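Local structure of thiosulfate reductase (Thermus thermophilus, 2VPZ) at residues A[87-93]-A[636-640]; A[70-74]-A[500-504]; A[267-271]-A[289-294]. The protein binds molybdenum, two molybdopterin guanine dinucleotides and a [4Fe-4S] cluster, and probably reduces polysulfide within a complex that includes a membrane-spanning subunit. The contacts are given in a common frame with arbitrary orientation. Numbering follows the deposited sequence.

Contact 1 of 3, residues A[87-93]-A[636-640]; sequences QTTYDPD and NNWVL
Residues 87-89 of the first segment adopt helical phi/psi angles, and a hydrogen bond from Tyr90 N to Gln87 O (2.8 Å) closes the turn before the chain runs on through Asp91, Pro92 and Asp93. This segment faces 636-640, where a loop enters a short helix at Trp638; Thr88 and Asn637 have the nearest CA atoms, 6.3 Å apart. Gln87, its CA-to-CB bond directed toward the other segment, loses 97 Å² of surface to it, the most of any residue here: CG comes within 2.9 Å of Asn637 OD1, and NE2 lies obliquely to the indole, 3.4 Å from Trp638 CD1. Asn637 is the N-cap of the helix, its OD1 accepting weak hydrogen bonds from Val639 N (3.1 Å) and Leu640 N (3.3 Å). From Thr88 the link is a water, which donates to OG1 at 2.8 Å and accepts from Asn637 ND2 at 2.7 Å; ND2 also hydrogen-bonds Gly84 O. A loop just after helix 80-84 thus packs against the N-cap end of helix 638-641, joining the iron-sulfur and dinucleotide-binding regions, 543 residues apart, and Trp638 also packs on Pro31 of the NRFC protein. Asp91 (chi1 t) accepts from Asn636 ND2 at OD2, 2.9 Å. Past Pro92, Asp93 OD2 takes the same ND2 at 3.2 Å, while Asp93 OD1 forms a salt bridge with Arg758.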
# COMPACT_ATOMS: atom_id res chain seq x y z
N GLN A 87 -36.18 18.93 1.19
CA GLN A 87 -37.21 18.24 1.96
C GLN A 87 -38.01 19.09 2.98
O GLN A 87 -39.13 18.72 3.37
CB GLN A 87 -36.74 16.86 2.54
CG GLN A 87 -36.18 16.75 3.98
CD GLN A 87 -37.18 17.09 5.10
OE1 GLN A 87 -37.12 18.18 5.68
NE2 GLN A 87 -38.08 16.16 5.42
N THR A 88 -37.51 20.26 3.39
CA THR A 88 -38.29 21.09 4.33
C THR A 88 -39.66 21.46 3.70
O THR A 88 -40.68 21.58 4.38
CB THR A 88 -37.56 22.40 4.75
OG1 THR A 88 -36.38 22.09 5.48
CG2 THR A 88 -38.51 23.28 5.61
N THR A 89 -39.66 21.62 2.38
CA THR A 89 -40.88 21.94 1.66
C THR A 89 -41.87 20.77 1.76
O THR A 89 -43.08 20.98 1.68
CB THR A 89 -40.59 22.21 0.13
OG1 THR A 89 -39.54 23.15 -0.01
CG2 THR A 89 -41.86 22.72 -0.58
N TYR A 90 -41.36 19.55 1.96
CA TYR A 90 -42.18 18.32 2.03
C TYR A 90 -42.09 17.60 3.37
O TYR A 90 -42.08 16.37 3.47
CB TYR A 90 -41.81 17.39 0.89
CG TYR A 90 -41.62 18.15 -0.39
CD1 TYR A 90 -40.34 18.31 -0.96
CD2 TYR A 90 -42.69 18.80 -1.01
CE1 TYR A 90 -40.14 19.10 -2.10
CE2 TYR A 90 -42.52 19.59 -2.16
CZ TYR A 90 -41.24 19.74 -2.71
OH TYR A 90 -41.05 20.52 -3.84
N ASP A 91 -42.05 18.44 4.41
CA ASP A 91 -41.98 18.02 5.79
C ASP A 91 -43.41 18.17 6.42
O ASP A 91 -43.94 19.29 6.45
CB ASP A 91 -40.90 18.95 6.45
CG ASP A 91 -40.72 18.72 7.98
OD1 ASP A 91 -41.40 17.83 8.54
OD2 ASP A 91 -39.89 19.46 8.58
N PRO A 92 -44.06 17.05 6.90
CA PRO A 92 -45.39 17.05 7.52
C PRO A 92 -45.67 18.01 8.74
O PRO A 92 -46.84 18.25 9.14
CB PRO A 92 -45.66 15.57 7.87
CG PRO A 92 -44.26 14.94 7.92
CD PRO A 92 -43.50 15.70 6.84
N ASP A 93 -44.57 18.50 9.32
CA ASP A 93 -44.54 19.43 10.49
C ASP A 93 -44.28 20.88 10.03
O ASP A 93 -44.31 21.83 10.82
CB ASP A 93 -43.44 19.15 11.56
CG ASP A 93 -43.26 17.65 11.91
OD1 ASP A 93 -44.25 16.92 11.97
OD2 ASP A 93 -42.09 17.27 12.19
N ASN A 636 -34.48 18.91 11.49
CA ASN A 636 -35.76 18.21 11.36
C ASN A 636 -35.85 17.58 9.97
O ASN A 636 -36.82 16.89 9.63
CB ASN A 636 -36.98 19.12 11.61
CG ASN A 636 -38.24 18.31 12.02
OD1 ASN A 636 -38.24 17.64 13.07
ND2 ASN A 636 -39.27 18.34 11.19
N ASN A 637 -34.79 17.78 9.20
CA ASN A 637 -34.67 17.25 7.85
C ASN A 637 -34.29 15.74 7.91
O ASN A 637 -33.18 15.36 8.33
CB ASN A 637 -33.64 18.10 7.09
CG ASN A 637 -33.58 17.76 5.62
OD1 ASN A 637 -33.55 16.59 5.27
ND2 ASN A 637 -33.54 18.77 4.77
N TRP A 638 -35.19 14.85 7.51
CA TRP A 638 -34.88 13.42 7.59
C TRP A 638 -33.72 12.93 6.71
O TRP A 638 -32.98 12.03 7.11
CB TRP A 638 -36.13 12.51 7.43
CG TRP A 638 -36.65 12.27 6.03
CD1 TRP A 638 -37.80 12.76 5.49
CD2 TRP A 638 -36.09 11.38 5.01
NE1 TRP A 638 -37.99 12.26 4.23
CE2 TRP A 638 -36.96 11.43 3.90
CE3 TRP A 638 -34.93 10.57 4.93
CZ2 TRP A 638 -36.73 10.69 2.71
CZ3 TRP A 638 -34.69 9.82 3.73
CH2 TRP A 638 -35.60 9.91 2.64
N VAL A 639 -33.52 13.52 5.53
CA VAL A 639 -32.41 13.11 4.65
C VAL A 639 -31.04 13.49 5.29
O VAL A 639 -30.05 12.77 5.16
CB VAL A 639 -32.49 13.82 3.24
CG1 VAL A 639 -31.20 13.57 2.41
CG2 VAL A 639 -33.73 13.34 2.49
N LEU A 640 -31.01 14.61 6.00
CA LEU A 640 -29.80 15.11 6.62
C LEU A 640 -29.58 14.61 8.06
O LEU A 640 -28.43 14.40 8.49
CB LEU A 640 -29.75 16.65 6.51
CG LEU A 640 -29.61 17.23 5.07
CD1 LEU A 640 -29.75 18.77 5.08
CD2 LEU A 640 -28.27 16.79 4.44
O HOH W 1 -33.64 21.43 5.26
O HOH W 2 -39.14 16.01 8.83

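Contact 2 of 3, residues A[70-74]-A[500-504]; sequences ANPKS and PFIQL
Segment 500-504 is extended, with residues 501-503 in a beta strand, whereas 70-74 is a loop whose chain turns at Asn71 into helical phi/psi angles from Pro72 to Ser74. The backbones stay well apart: the nearest CA pairs are Pro72 with Phe501 at 8.1 Å and Asn71 with Gln503 at 8.5 Å, so side chains alone bridge the gap. Two residues apart on the strand, Phe501 and Gln503 both direct their CA-to-CB bonds toward the loop. Phe501 (chi1 p, chi2 98°) reaches its ring to the loop. Pro72, with a C-gamma exo pucker, lies over one ring face in a CH-pi contact, its CG 3.6 Å from the Phe501 ring centroid and only 17° off the ring normal; Pro72 CG to Phe501 CD2 is 3.5 Å. Lys73 (chi1 m) instead meets the ring at its edge, CG to Phe501 CZ 3.6 Å, and its ammonium end makes a cation-pi interaction with Trp49. Asn71 brings its side-chain end up to that of Gln503, whose NE2 is hydrogen-bonded to Arg50 O. The Lys73 side chain is about 4 Å from that of the cluster ligand Cys51. The loop between strand 62-67 and helix 80-84 is thereby packed on a three-stranded antiparallel sheet, in which 501-503 is the middle strand between 493-495 and 563-565; Thr563 and Val495 extend the surface on which Pro72 and Lys73 respectively rest.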
# COMPACT_ATOMS: atom_id res chain seq x y z
N ALA A 70 -22.11 27.62 -16.14
CA ALA A 70 -21.97 29.10 -16.19
C ALA A 70 -21.99 29.80 -14.81
O ALA A 70 -21.17 30.68 -14.54
CB ALA A 70 -23.07 29.74 -17.11
N ASN A 71 -22.92 29.43 -13.93
CA ASN A 71 -22.99 30.02 -12.58
C ASN A 71 -21.59 29.97 -11.89
O ASN A 71 -21.06 28.89 -11.64
CB ASN A 71 -24.02 29.33 -11.69
CG ASN A 71 -24.30 30.08 -10.39
OD1 ASN A 71 -24.93 31.14 -10.40
ND2 ASN A 71 -23.78 29.56 -9.28
N PRO A 72 -20.98 31.15 -11.58
CA PRO A 72 -19.66 31.20 -10.91
C PRO A 72 -19.54 30.59 -9.48
O PRO A 72 -18.44 30.44 -8.95
CB PRO A 72 -19.26 32.68 -10.92
CG PRO A 72 -20.17 33.33 -11.96
CD PRO A 72 -21.43 32.48 -12.00
N LYS A 73 -20.68 30.30 -8.86
CA LYS A 73 -20.71 29.72 -7.51
C LYS A 73 -20.75 28.18 -7.51
O LYS A 73 -19.86 27.53 -6.97
CB LYS A 73 -21.88 30.30 -6.69
CG LYS A 73 -21.71 31.75 -6.25
CD LYS A 73 -22.67 32.10 -5.13
CE LYS A 73 -22.33 33.43 -4.45
NZ LYS A 73 -21.39 33.26 -3.30
N SER A 74 -21.75 27.58 -8.15
CA SER A 74 -21.81 26.12 -8.19
C SER A 74 -20.90 25.46 -9.26
O SER A 74 -20.24 24.45 -8.97
CB SER A 74 -23.26 25.62 -8.36
OG SER A 74 -23.98 26.33 -9.32
N PRO A 500 -18.24 40.27 -11.61
CA PRO A 500 -19.54 40.49 -10.95
C PRO A 500 -20.71 39.80 -11.65
O PRO A 500 -20.72 39.77 -12.87
CB PRO A 500 -19.73 42.01 -10.95
CG PRO A 500 -18.39 42.60 -11.26
CD PRO A 500 -17.66 41.54 -12.09
N PHE A 501 -21.69 39.27 -10.92
CA PHE A 501 -22.83 38.65 -11.56
C PHE A 501 -24.17 38.84 -10.84
O PHE A 501 -24.23 39.24 -9.68
CB PHE A 501 -22.56 37.15 -11.91
CG PHE A 501 -22.21 36.26 -10.71
CD1 PHE A 501 -23.18 35.45 -10.10
CD2 PHE A 501 -20.90 36.22 -10.20
CE1 PHE A 501 -22.87 34.62 -8.99
CE2 PHE A 501 -20.55 35.40 -9.09
CZ PHE A 501 -21.54 34.60 -8.49
N ILE A 502 -25.25 38.56 -11.56
CA ILE A 502 -26.62 38.71 -11.07
C ILE A 502 -27.38 37.37 -11.21
O ILE A 502 -27.34 36.74 -12.27
CB ILE A 502 -27.34 39.85 -11.90
CG1 ILE A 502 -26.53 41.14 -11.83
CG2 ILE A 502 -28.79 40.06 -11.39
CD1 ILE A 502 -26.97 42.26 -12.80
N GLN A 503 -28.05 36.94 -10.15
CA GLN A 503 -28.82 35.68 -10.19
C GLN A 503 -30.33 35.90 -10.00
O GLN A 503 -30.73 36.83 -9.31
CB GLN A 503 -28.33 34.68 -9.15
CG GLN A 503 -26.84 34.70 -8.82
CD GLN A 503 -26.38 33.50 -7.99
OE1 GLN A 503 -25.46 32.78 -8.36
NE2 GLN A 503 -27.04 33.28 -6.85
N LEU A 504 -31.14 35.03 -10.59
CA LEU A 504 -32.60 35.07 -10.50
C LEU A 504 -33.23 33.69 -10.15
O LEU A 504 -32.88 32.68 -10.76
CB LEU A 504 -33.27 35.59 -11.81
CG LEU A 504 -34.77 35.97 -11.90
CD1 LEU A 504 -35.64 34.81 -12.43
CD2 LEU A 504 -35.28 36.43 -10.52

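Contact 3 of 3, residues A[267-271]-A[289-294]; sequences VLIYE and LKAHVK
This is helix-helix packing at the surface of the molybdopterin oxidoreductase region, joining the C-terminal ends of helices 257-270 and 287-292, elements close in sequence with the short helix 276-282 between them. Helix 257-270 follows strand 248-250, the edge of a four-stranded parallel sheet with order 3-2-1-4 in an alpha/beta domain, and the contact belongs to its helical surroundings, away from the annotated cofactor sites. Residues 267-270 and 289-292 are helical; Val293 is the first to leave helical phi/psi in the second segment. The closest CA pair is Ile269 with Lys290, 6.6 Å apart. Ile269 and Leu289 meet on the buried side, whereas Tyr270 and Lys290 are exposed. Ile269 (chi1 m, chi2 t) directs its CA-to-CB bond toward the other segment, placing CD1 4.0 Å from Leu289 CD1 and CG2 3.5 Å from Lys290 CG; helix 341-354 covers this inner side through Leu353 and Tyr349. Tyr270 (chi1 m) starts sideways, but its ring reaches across, CE1 lying 4.2 Å from Val293 CG1, and His266 stacks on it. Lys290, extended with chi1 to chi3 all t, holds NZ 5.6 Å from the Tyr270 ring centroid, at most a weak cation-pi attraction. At the tip of the ring, Tyr270 OH lies 3.4 Å from Lys294 CB and donates a hydrogen bond to Lys290 O at 3.1 Å.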
# COMPACT_ATOMS: atom_id res chain seq x y z
N VAL A 267 9.09 39.21 12.39
CA VAL A 267 10.09 38.51 11.56
C VAL A 267 10.21 39.04 10.11
O VAL A 267 11.30 39.15 9.59
CB VAL A 267 9.90 36.92 11.55
CG1 VAL A 267 10.95 36.27 10.62
CG2 VAL A 267 10.03 36.36 12.98
N LEU A 268 9.09 39.42 9.47
CA LEU A 268 9.11 39.97 8.11
C LEU A 268 9.68 41.42 8.07
O LEU A 268 10.28 41.84 7.06
CB LEU A 268 7.71 39.93 7.45
CG LEU A 268 6.88 38.62 7.45
CD1 LEU A 268 5.40 38.91 7.08
CD2 LEU A 268 7.51 37.59 6.50
N ILE A 269 9.49 42.20 9.13
CA ILE A 269 10.03 43.56 9.20
C ILE A 269 11.52 43.53 9.63
O ILE A 269 12.38 44.07 8.92
CB ILE A 269 9.18 44.50 10.20
CG1 ILE A 269 7.86 44.93 9.56
CG2 ILE A 269 10.01 45.75 10.59
CD1 ILE A 269 6.84 45.60 10.52
N TYR A 270 11.84 42.87 10.74
CA TYR A 270 13.21 42.79 11.26
C TYR A 270 14.25 41.89 10.57
O TYR A 270 15.45 42.08 10.74
CB TYR A 270 13.21 42.51 12.77
CG TYR A 270 12.86 43.71 13.62
CD1 TYR A 270 11.57 44.27 13.55
CD2 TYR A 270 13.80 44.32 14.46
CE1 TYR A 270 11.23 45.41 14.30
CE2 TYR A 270 13.46 45.46 15.22
CZ TYR A 270 12.17 46.00 15.13
OH TYR A 270 11.83 47.11 15.86
N GLU A 271 13.79 40.88 9.83
CA GLU A 271 14.73 40.04 9.11
C GLU A 271 14.79 40.57 7.69
O GLU A 271 15.47 40.01 6.82
CB GLU A 271 14.38 38.57 9.14
CG GLU A 271 14.91 37.81 10.34
CD GLU A 271 14.73 36.32 10.20
OE1 GLU A 271 14.51 35.89 9.05
OE2 GLU A 271 14.82 35.60 11.21
N LEU A 289 4.30 50.89 12.82
CA LEU A 289 4.23 49.42 12.92
C LEU A 289 5.56 48.72 13.29
O LEU A 289 5.60 47.80 14.11
CB LEU A 289 3.66 48.78 11.62
CG LEU A 289 2.63 47.63 11.59
CD1 LEU A 289 2.99 46.60 10.49
CD2 LEU A 289 2.54 46.93 12.96
N LYS A 290 6.66 49.16 12.68
CA LYS A 290 7.99 48.60 12.94
C LYS A 290 8.43 48.82 14.40
O LYS A 290 8.92 47.90 15.06
CB LYS A 290 9.05 49.17 11.98
CG LYS A 290 10.51 48.79 12.28
CD LYS A 290 11.46 49.52 11.33
CE LYS A 290 12.92 49.46 11.78
NZ LYS A 290 13.84 48.88 10.74
N ALA A 291 8.25 50.04 14.89
CA ALA A 291 8.59 50.44 16.27
C ALA A 291 7.68 49.77 17.35
O ALA A 291 8.15 49.39 18.42
CB ALA A 291 8.58 51.99 16.42
N HIS A 292 6.39 49.65 17.04
CA HIS A 292 5.37 49.00 17.90
C HIS A 292 5.77 47.55 18.19
O HIS A 292 5.73 47.06 19.33
CB HIS A 292 3.97 48.94 17.17
CG HIS A 292 2.83 48.41 17.97
ND1 HIS A 292 2.27 47.17 17.77
CD2 HIS A 292 2.11 48.98 18.95
CE1 HIS A 292 1.27 47.00 18.60
NE2 HIS A 292 1.15 48.09 19.33
N VAL A 293 6.16 46.87 17.13
CA VAL A 293 6.51 45.46 17.11
C VAL A 293 7.96 45.05 17.49
O VAL A 293 8.38 43.90 17.29
CB VAL A 293 6.15 44.92 15.67
CG1 VAL A 293 7.30 44.11 15.07
CG2 VAL A 293 4.82 44.15 15.70
N LYS A 294 8.70 45.99 18.06
CA LYS A 294 10.11 45.81 18.45
C LYS A 294 10.46 44.61 19.37
O LYS A 294 11.36 43.80 19.07
CB LYS A 294 10.64 47.11 19.08
CG LYS A 294 12.13 47.12 19.44
CD LYS A 294 12.44 48.08 20.59
CE LYS A 294 13.89 48.57 20.57
NZ LYS A 294 14.89 47.45 20.69

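Overall arrangement
Contacts 1 and 2 both tie the iron-sulfur domain to distant parts of the chain, the dinucleotide-binding domain in one case and a small antiparallel sheet in the other. Their centres are 27 Å apart, their nearest atoms about 16 Å, and their segments alternate along the sequence. The cluster lies nearer contact 2 than contact 1: the Lys73 side chain of contact 2 is about 7 Å from it and the Asn637 side chain of contact 1 about 10 Å, while that of Thr88 is about 7 Å from a bound molybdopterin guanine dinucleotide. Contact 3, a local helix pair, is peripheral, its centre 55 Å from that of contact 1, across the chain's centre, and 42 Å from that of contact 2.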